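Local coordinates for extracellular solute-binding protein, family 7 (PDB 4PET) that probably serves as the periplasmic receptor of a TRAP transporter, holding pyruvate together with a calcium ion for uptake, at residues 84-98 against 236-249. Numbering follows the deposited sequence.
With CA (calcium ion), chain E; PYR (pyruvic acid), chain D.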
ATOM      1  N   LYS A  84      17.296  11.026 -20.481  1.00 21.20           N
ATOM      2  CA  LYS A  84      17.529  10.497 -21.823  1.00 25.93           C
ATOM      3  C   LYS A  84      18.947  10.781 -22.318  1.00 29.78           C
ATOM      4  O   LYS A  84      19.627   9.907 -22.868  1.00 28.74           O
ATOM      5  CB  LYS A  84      16.542  11.117 -22.810  1.00 23.13           C
ATOM      6  CG  LYS A  84      16.600  10.507 -24.209  1.00 27.18           C
ATOM      7  CD  LYS A  84      15.282  10.688 -24.971  1.00 33.59           C
ATOM      8  CE  LYS A  84      14.920  12.162 -25.190  1.00 41.68           C
ATOM      9  NZ  LYS A  84      15.637  12.842 -26.336  1.00 47.39           N
ATOM     10  N   SER A  85      19.393  12.013 -22.138  1.00 21.57           N
ATOM     11  CA  SER A  85      20.708  12.408 -22.648  1.00 25.87           C
ATOM     12  C   SER A  85      21.836  11.850 -21.782  1.00 26.98           C
ATOM     13  O   SER A  85      22.970  11.768 -22.225  1.00 27.57           O
ATOM     14  CB  SER A  85      20.825  13.921 -22.674  1.00 27.26           C
ATOM     15  OG  SER A  85      20.961  14.416 -21.355  1.00 27.10           O
ATOM     16  N   GLY A  86      21.509  11.481 -20.543  1.00 24.24           N
ATOM     17  CA  GLY A  86      22.503  11.055 -19.583  1.00 27.71           C
ATOM     18  C   GLY A  86      23.253  12.201 -18.908  1.00 28.33           C
ATOM     19  O   GLY A  86      24.186  11.963 -18.131  1.00 25.07           O
ATOM     20  N   GLN A  87      22.872  13.451 -19.187  1.00 23.06           N
ATOM     21  CA  GLN A  87      23.423  14.546 -18.397  1.00 25.76           C
ATOM     22  C   GLN A  87      23.176  14.286 -16.897  1.00 22.44           C
ATOM     23  O   GLN A  87      24.008  14.602 -16.045  1.00 26.04           O
ATOM     24  CB  GLN A  87      22.791  15.850 -18.805  1.00 29.57           C
ATOM     25  CG  GLN A  87      23.057  16.949 -17.833  1.00 32.65           C
ATOM     26  CD  GLN A  87      22.601  18.283 -18.383  1.00 39.66           C
ATOM     27  OE1 GLN A  87      22.034  18.365 -19.495  1.00 35.24           O
ATOM     28  NE2 GLN A  87      22.834  19.341 -17.606  1.00 36.88           N
ATOM     29  N   TYR A  88      22.008  13.755 -16.582  1.00 19.60           N
ATOM     30  CA  TYR A  88      21.766  13.176 -15.258  1.00 22.39           C
ATOM     31  C   TYR A  88      21.546  11.680 -15.403  1.00 22.71           C
ATOM     32  O   TYR A  88      20.837  11.229 -16.317  1.00 22.25           O
ATOM     33  CB  TYR A  88      20.518  13.780 -14.587  1.00 16.05           C
ATOM     34  CG  TYR A  88      20.752  15.149 -13.973  1.00 23.08           C
ATOM     35  CD1 TYR A  88      20.714  16.296 -14.755  1.00 21.34           C
ATOM     36  CD2 TYR A  88      21.001  15.287 -12.616  1.00 21.21           C
ATOM     37  CE1 TYR A  88      20.940  17.539 -14.209  1.00 24.16           C
ATOM     38  CE2 TYR A  88      21.228  16.520 -12.051  1.00 21.26           C
ATOM     39  CZ  TYR A  88      21.187  17.648 -12.860  1.00 23.39           C
ATOM     40  OH  TYR A  88      21.411  18.887 -12.326  1.00 21.19           O
ATOM     41  N   GLN A  89      22.087  10.912 -14.464  1.00 18.82           N
ATOM     42  CA  GLN A  89      21.888   9.462 -14.492  1.00 16.38           C
ATOM     43  C   GLN A  89      20.481   9.093 -14.062  1.00 19.88           C
ATOM     44  O   GLN A  89      19.971   8.058 -14.458  1.00 17.47           O
ATOM     45  CB  GLN A  89      22.920   8.755 -13.608  1.00 19.78           C
ATOM     46  CG  GLN A  89      24.356   8.823 -14.137  1.00 17.74           C
ATOM     47  CD  GLN A  89      25.143  10.047 -13.674  1.00 24.00           C
ATOM     48  OE1 GLN A  89      24.661  10.884 -12.901  1.00 23.34           O
ATOM     49  NE2 GLN A  89      26.374  10.146 -14.147  1.00 29.27           N
HETATM   50  N   MSE A  90      19.859   9.931 -13.233  1.00 18.26           N
HETATM   51  CA  MSE A  90      18.531   9.639 -12.707  1.00 20.62           C
HETATM   52  C   MSE A  90      17.649  10.860 -12.615  1.00 22.48           C
HETATM   53  O   MSE A  90      18.126  12.000 -12.573  1.00 16.64           O
HETATM   54  CB  MSE A  90      18.623   9.054 -11.279  1.00 16.40           C
HETATM   55  CG  MSE A  90      19.296   7.737 -11.189  1.00 19.33           C
HETATM   56 SE   MSE A  90      19.345   7.188  -9.302  0.88 17.69          SE
HETATM   57  CE  MSE A  90      17.466   6.772  -9.229  1.00 18.81           C
ATOM     58  N   GLY A  91      16.347  10.608 -12.550  1.00 18.65           N
ATOM     59  CA  GLY A  91      15.400  11.684 -12.328  1.00 20.80           C
ATOM     60  C   GLY A  91      14.313  11.198 -11.381  1.00 22.93           C
ATOM     61  O   GLY A  91      14.184   9.993 -11.139  1.00 16.72           O
ATOM     62  N   HIS A  92      13.538  12.146 -10.868  1.00 16.12           N
ATOM     63  CA  HIS A  92      12.343  11.881 -10.095  1.00 13.16           C
ATOM     64  C   HIS A  92      11.287  12.920 -10.481  1.00 17.37           C
ATOM     65  O   HIS A  92      11.514  14.160 -10.452  1.00 19.98           O
ATOM     66  CB  HIS A  92      12.669  11.823  -8.589  1.00 15.10           C
ATOM     67  CG  HIS A  92      11.539  11.318  -7.749  1.00 18.76           C
ATOM     68  ND1 HIS A  92      10.750  12.161  -6.996  1.00 20.77           N
ATOM     69  CD2 HIS A  92      11.036  10.077  -7.555  1.00 13.42           C
ATOM     70  CE1 HIS A  92       9.840  11.471  -6.351  1.00 15.18           C
ATOM     71  NE2 HIS A  92       9.985  10.192  -6.679  1.00 17.17           N
ATOM     72  N   SER A  93      10.142  12.411 -10.924  1.00 17.46           N
ATOM     73  CA  SER A  93       9.143  13.256 -11.564  1.00 18.60           C
ATOM     74  C   SER A  93       7.821  12.492 -11.653  1.00 19.55           C
ATOM     75  O   SER A  93       7.519  11.679 -10.794  1.00 16.70           O
ATOM     76  CB  SER A  93       9.648  13.673 -12.941  1.00 19.22           C
ATOM     77  OG  SER A  93       9.030  14.850 -13.413  1.00 17.61           O
ATOM     78  N   ALA A  94       7.001  12.821 -12.642  1.00 15.40           N
ATOM     79  CA  ALA A  94       5.790  12.085 -12.896  1.00 14.46           C
ATOM     80  C   ALA A  94       5.713  11.743 -14.378  1.00 15.01           C
ATOM     81  O   ALA A  94       5.945  12.597 -15.211  1.00 15.11           O
ATOM     82  CB  ALA A  94       4.596  12.828 -12.501  1.00 14.71           C
ATOM     83  N   SER A  95       5.376  10.494 -14.670  1.00 17.70           N
ATOM     84  CA  SER A  95       5.286   9.999 -16.056  1.00 20.07           C
ATOM     85  C   SER A  95       4.332  10.833 -16.897  1.00 17.62           C
ATOM     86  O   SER A  95       4.592  11.102 -18.077  1.00 18.04           O
ATOM     87  CB  SER A  95       4.821   8.522 -16.056  1.00 15.40           C
ATOM     88  OG  SER A  95       4.939   7.928 -17.345  1.00 18.47           O
ATOM     89  N   TYR A  96       3.222  11.277 -16.300  1.00 19.29           N
ATOM     90  CA  TYR A  96       2.243  11.980 -17.084  1.00 15.40           C
ATOM     91  C   TYR A  96       2.676  13.402 -17.473  1.00 14.20           C
ATOM     92  O   TYR A  96       1.988  14.070 -18.271  1.00 20.44           O
ATOM     93  CB  TYR A  96       0.815  11.913 -16.509  1.00 14.94           C
ATOM     94  CG  TYR A  96       0.559  12.541 -15.143  1.00 16.13           C
ATOM     95  CD1 TYR A  96       1.516  13.306 -14.486  1.00 16.20           C
ATOM     96  CD2 TYR A  96      -0.691  12.414 -14.565  1.00 15.32           C
ATOM     97  CE1 TYR A  96       1.241  13.915 -13.247  1.00 19.60           C
ATOM     98  CE2 TYR A  96      -0.969  12.977 -13.304  1.00 22.65           C
ATOM     99  CZ  TYR A  96       0.009  13.729 -12.664  1.00 24.00           C
ATOM    100  OH  TYR A  96      -0.254  14.297 -11.457  1.00 23.51           O
ATOM    101  N   TYR A  97       3.820  13.853 -16.985  1.00 15.91           N
ATOM    102  CA  TYR A  97       4.304  15.173 -17.434  1.00 15.48           C
ATOM    103  C   TYR A  97       4.746  15.078 -18.902  1.00 19.25           C
ATOM    104  O   TYR A  97       4.860  16.096 -19.567  1.00 18.49           O
ATOM    105  CB  TYR A  97       5.479  15.703 -16.587  1.00 19.35           C
ATOM    106  CG  TYR A  97       5.149  16.026 -15.109  1.00 17.09           C
ATOM    107  CD1 TYR A  97       3.844  16.311 -14.706  1.00 17.74           C
ATOM    108  CD2 TYR A  97       6.161  16.020 -14.128  1.00 16.30           C
ATOM    109  CE1 TYR A  97       3.553  16.620 -13.323  1.00 17.57           C
ATOM    110  CE2 TYR A  97       5.895  16.342 -12.810  1.00 18.63           C
ATOM    111  CZ  TYR A  97       4.597  16.634 -12.410  1.00 21.38           C
ATOM    112  OH  TYR A  97       4.362  16.919 -11.080  1.00 23.15           O
ATOM    113  N   TRP A  98       5.052  13.874 -19.384  1.00 17.92           N
ATOM    114  CA  TRP A  98       5.658  13.741 -20.698  1.00 23.81           C
ATOM    115  C   TRP A  98       4.642  13.500 -21.787  1.00 25.49           C
ATOM    116  O   TRP A  98       4.982  13.055 -22.889  1.00 20.32           O
ATOM    117  CB  TRP A  98       6.751  12.663 -20.681  1.00 21.99           C
ATOM    118  CG  TRP A  98       7.528  12.687 -19.407  1.00 16.42           C
ATOM    119  CD1 TRP A  98       7.765  11.620 -18.581  1.00 17.07           C
ATOM    120  CD2 TRP A  98       8.148  13.821 -18.773  1.00 15.83           C
ATOM    121  NE1 TRP A  98       8.487  12.019 -17.482  1.00 16.72           N
ATOM    122  CE2 TRP A  98       8.742  13.354 -17.569  1.00 18.80           C
ATOM    123  CE3 TRP A  98       8.266  15.178 -19.101  1.00 20.88           C
ATOM    124  CZ2 TRP A  98       9.427  14.213 -16.678  1.00 19.28           C
ATOM    125  CZ3 TRP A  98       8.942  16.015 -18.218  1.00 19.10           C
ATOM    126  CH2 TRP A  98       9.511  15.528 -17.030  1.00 14.71           C
ATOM    127  N   GLU A 236      -7.470  11.802 -10.054  1.00 19.77           N
ATOM    128  CA  GLU A 236      -6.208  11.162  -9.695  1.00 19.34           C
ATOM    129  C   GLU A 236      -6.349  10.249  -8.480  1.00 16.73           C
ATOM    130  O   GLU A 236      -5.933  10.595  -7.368  1.00 20.22           O
ATOM    131  CB  GLU A 236      -5.113  12.205  -9.457  1.00 17.79           C
ATOM    132  CG  GLU A 236      -4.697  12.973 -10.714  1.00 19.70           C
ATOM    133  CD  GLU A 236      -3.431  13.801 -10.510  1.00 19.26           C
ATOM    134  OE1 GLU A 236      -2.400  13.219 -10.118  1.00 27.95           O
ATOM    135  OE2 GLU A 236      -3.468  15.020 -10.728  1.00 24.47           O
ATOM    136  N   PRO A 237      -6.930   9.057  -8.684  1.00 21.15           N
ATOM    137  CA  PRO A 237      -7.228   8.156  -7.543  1.00 16.99           C
ATOM    138  C   PRO A 237      -6.028   7.512  -6.885  1.00 25.99           C
ATOM    139  O   PRO A 237      -6.143   7.057  -5.739  1.00 26.00           O
ATOM    140  CB  PRO A 237      -8.084   7.054  -8.172  1.00 19.80           C
ATOM    141  CG  PRO A 237      -7.674   7.064  -9.654  1.00 24.04           C
ATOM    142  CD  PRO A 237      -7.460   8.543  -9.954  1.00 21.61           C
ATOM    143  N   GLY A 238      -4.905   7.461  -7.605  1.00 21.53           N
ATOM    144  CA  GLY A 238      -3.753   6.689  -7.190  1.00 22.20           C
ATOM    145  C   GLY A 238      -2.484   7.124  -7.914  1.00 17.97           C
ATOM    146  O   GLY A 238      -1.827   6.342  -8.592  1.00 20.24           O
ATOM    147  N   THR A 239      -2.135   8.384  -7.709  1.00 20.56           N
ATOM    148  CA  THR A 239      -1.009   9.002  -8.378  1.00 17.11           C
ATOM    149  C   THR A 239       0.320   8.445  -7.937  1.00 21.40           C
ATOM    150  O   THR A 239       0.741   8.619  -6.798  1.00 17.44           O
ATOM    151  CB  THR A 239      -1.052  10.527  -8.187  1.00 20.29           C
ATOM    152  OG1 THR A 239      -2.285  11.010  -8.715  1.00 26.43           O
ATOM    153  CG2 THR A 239       0.142  11.212  -8.882  1.00 25.58           C
ATOM    154  N   GLU A 240       0.971   7.746  -8.859  1.00 16.74           N
ATOM    155  CA  GLU A 240       2.303   7.207  -8.609  1.00 15.90           C
ATOM    156  C   GLU A 240       3.317   8.100  -9.290  1.00 16.70           C
ATOM    157  O   GLU A 240       3.192   8.383 -10.492  1.00 17.71           O
ATOM    158  CB  GLU A 240       2.429   5.790  -9.172  1.00 16.29           C
ATOM    159  CG  GLU A 240       3.742   5.128  -8.866  1.00 19.71           C
ATOM    160  CD  GLU A 240       3.822   4.614  -7.433  1.00 22.97           C
ATOM    161  OE1 GLU A 240       2.809   4.080  -6.902  1.00 24.05           O
ATOM    162  OE2 GLU A 240       4.917   4.718  -6.862  1.00 21.66           O
ATOM    163  N   LEU A 241       4.330   8.540  -8.555  1.00 15.21           N
ATOM    164  CA  LEU A 241       5.391   9.290  -9.224  1.00 17.18           C
ATOM    165  C   LEU A 241       6.347   8.326  -9.934  1.00 19.82           C
ATOM    166  O   LEU A 241       6.099   7.118 -10.018  1.00 17.58           O
ATOM    167  CB  LEU A 241       6.137  10.195  -8.240  1.00 16.63           C
ATOM    168  CG  LEU A 241       5.213  11.130  -7.441  1.00 15.00           C
ATOM    169  CD1 LEU A 241       5.991  11.905  -6.390  1.00 22.42           C
ATOM    170  CD2 LEU A 241       4.479  12.106  -8.346  1.00 18.88           C
ATOM    171  N   GLN A 242       7.439   8.883 -10.448  1.00 17.44           N
ATOM    172  CA  GLN A 242       8.355   8.132 -11.277  1.00 19.81           C
ATOM    173  C   GLN A 242       9.796   8.396 -10.881  1.00 16.86           C
ATOM    174  O   GLN A 242      10.174   9.555 -10.708  1.00 21.84           O
ATOM    175  CB  GLN A 242       8.127   8.668 -12.699  1.00 23.00           C
ATOM    176  CG  GLN A 242       9.196   8.508 -13.617  1.00 27.36           C
ATOM    177  CD  GLN A 242       8.816   9.077 -14.969  1.00 23.18           C
ATOM    178  OE1 GLN A 242       8.671  10.293 -15.150  1.00 18.60           O
ATOM    179  NE2 GLN A 242       8.635   8.191 -15.923  1.00 21.41           N
ATOM    180  N   PHE A 243      10.603   7.339 -10.748  1.00 15.31           N
ATOM    181  CA  PHE A 243      12.045   7.473 -10.881  1.00 12.62           C
ATOM    182  C   PHE A 243      12.356   7.092 -12.316  1.00 21.58           C
ATOM    183  O   PHE A 243      11.731   6.159 -12.884  1.00 20.98           O
ATOM    184  CB  PHE A 243      12.847   6.492 -10.006  1.00 13.27           C
ATOM    185  CG  PHE A 243      12.885   6.818  -8.522  1.00 16.30           C
ATOM    186  CD1 PHE A 243      13.747   7.780  -8.036  1.00 17.39           C
ATOM    187  CD2 PHE A 243      12.099   6.109  -7.617  1.00 15.03           C
ATOM    188  CE1 PHE A 243      13.821   8.074  -6.700  1.00 16.21           C
ATOM    189  CE2 PHE A 243      12.157   6.400  -6.261  1.00 15.59           C
ATOM    190  CZ  PHE A 243      13.019   7.411  -5.807  1.00 15.07           C
HETATM  191  N   MSE A 244      13.345   7.776 -12.884  1.00 18.52           N
HETATM  192  CA  MSE A 244      13.887   7.426 -14.197  1.00 15.70           C
HETATM  193  C   MSE A 244      15.390   7.206 -14.076  1.00 21.08           C
HETATM  194  O   MSE A 244      16.080   7.922 -13.361  1.00 18.63           O
HETATM  195  CB  MSE A 244      13.632   8.537 -15.229  1.00 20.98           C
HETATM  196  CG  MSE A 244      12.195   8.557 -15.731  1.00 16.55           C
HETATM  197 SE   MSE A 244      11.823   9.851 -17.097  0.86 17.04          SE
HETATM  198  CE  MSE A 244      12.022  11.464 -15.974  1.00 19.15           C
ATOM    199  N   VAL A 245      15.888   6.202 -14.781  1.00 18.36           N
ATOM    200  CA  VAL A 245      17.306   5.926 -14.776  1.00 16.16           C
ATOM    201  C   VAL A 245      17.776   5.767 -16.212  1.00 18.83           C
ATOM    202  O   VAL A 245      17.160   5.066 -17.007  1.00 19.58           O
ATOM    203  CB  VAL A 245      17.610   4.615 -14.046  1.00 16.11           C
ATOM    204  CG1 VAL A 245      19.124   4.375 -14.013  1.00 15.37           C
ATOM    205  CG2 VAL A 245      17.061   4.634 -12.655  1.00 20.37           C
ATOM    206  N   ASN A 246      18.866   6.432 -16.543  1.00 20.39           N
ATOM    207  CA  ASN A 246      19.464   6.273 -17.850  1.00 20.96           C
ATOM    208  C   ASN A 246      20.016   4.853 -17.997  1.00 18.68           C
ATOM    209  O   ASN A 246      20.840   4.429 -17.197  1.00 22.35           O
ATOM    210  CB  ASN A 246      20.578   7.306 -18.023  1.00 18.50           C
ATOM    211  CG  ASN A 246      21.296   7.150 -19.332  1.00 21.46           C
ATOM    212  OD1 ASN A 246      22.265   6.399 -19.429  1.00 23.19           O
ATOM    213  ND2 ASN A 246      20.812   7.860 -20.368  1.00 22.34           N
ATOM    214  N   GLN A 247      19.543   4.121 -19.007  1.00 23.84           N
ATOM    215  CA  GLN A 247      19.892   2.697 -19.199  1.00 22.64           C
ATOM    216  C   GLN A 247      21.399   2.481 -19.286  1.00 17.87           C
ATOM    217  O   GLN A 247      21.949   1.542 -18.680  1.00 21.94           O
ATOM    218  CB  GLN A 247      19.225   2.181 -20.479  1.00 24.38           C
ATOM    219  CG  GLN A 247      19.474   0.715 -20.794  1.00 23.63           C
ATOM    220  CD  GLN A 247      18.646  -0.218 -19.956  1.00 28.04           C
ATOM    221  OE1 GLN A 247      17.406  -0.137 -19.944  1.00 32.67           O
ATOM    222  NE2 GLN A 247      19.324  -1.133 -19.244  1.00 28.73           N
ATOM    223  N   LYS A 248      22.080   3.347 -20.041  1.00 19.67           N
ATOM    224  CA  LYS A 248      23.519   3.223 -20.193  1.00 18.39           C
ATOM    225  C   LYS A 248      24.240   3.424 -18.878  1.00 21.97           C
ATOM    226  O   LYS A 248      25.182   2.702 -18.580  1.00 18.36           O
ATOM    227  CB  LYS A 248      24.042   4.184 -21.255  1.00 21.16           C
ATOM    228  CG  LYS A 248      23.699   3.691 -22.678  1.00 29.94           C
ATOM    229  CD  LYS A 248      24.196   4.649 -23.758  1.00 43.23           C
ATOM    230  CE  LYS A 248      24.055   4.031 -25.145  1.00 47.47           C
ATOM    231  NZ  LYS A 248      25.075   2.963 -25.344  1.00 54.49           N
ATOM    232  N   ALA A 249      23.769   4.358 -18.053  1.00 21.37           N
ATOM    233  CA  ALA A 249      24.370   4.545 -16.743  1.00 18.76           C
ATOM    234  C   ALA A 249      24.107   3.313 -15.893  1.00 18.41           C
ATOM    235  O   ALA A 249      25.008   2.805 -15.256  1.00 20.18           O
ATOM    236  CB  ALA A 249      23.819   5.807 -16.054  1.00 24.02           C
TER
HETATM  237 CA    CA E 403      -2.330  16.226  -9.046  1.00 20.50          CA
HETATM  238  C   PYR D 402       0.794  16.675  -9.927  1.00 21.41           C
HETATM  239  O   PYR D 402      -0.378  17.214 -10.130  1.00 18.99           O
HETATM  240  OXT PYR D 402       1.784  17.162 -10.619  1.00 15.36           O
HETATM  241  CA  PYR D 402       0.980  15.682  -8.941  1.00 32.70           C
HETATM  242  O3  PYR D 402      -0.040  15.063  -8.402  1.00 24.97           O
HETATM  243  CB  PYR D 402       2.346  15.341  -8.432  1.00 31.98           C
HETATM  244  O   HOH W   1       4.589   8.495 -12.793  1.00 15.71           O
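Glu236 divides its carboxylate: OE2 binds the calcium ion at 2.4 Å, while OE1 accepts from Tyr96 OH at 2.7 Å and from Thr239 OG1. The phenol comes from above the carboxylate plane, ring and carboxylate 77° apart, whereas Thr239 arrives on the anti side; with the calcium, these two donors hold the carboxylate in its rotation. With a phenylalanine at Tyr96 the hydroxyl is gone, and the carboxylate, keeping one of the two donors, would probably be held less firmly. Pyruvate also accepts from Tyr97 OH through OXT, and its CB lies 3.9 Å from Leu241 CD2. Leu241 lies in strand 240-246, antiparallel to 90-93 (165°) in the mixed five-stranded sheet of one lobe of this solute-binding fold; with Tyr96 and Tyr97 it borders the pyruvate site. Gln242, extended with CG anti to the backbone N, delivers OE1 to Trp98 NE1 at 2.9 Å, on a lone pair and near the indole plane. Phe243 receives the His92 edge, CD2 3.5 Å above its ring plane, over the centre; His92 NE2 bonds Gly147 O. Met244 CE packs 3.8 Å from Trp98 CZ2. Asn246 N donates nearly straight (172°) to Gln89 O; OD1 N-caps the next helix through Ala249 N, and ND2 bonds Val83.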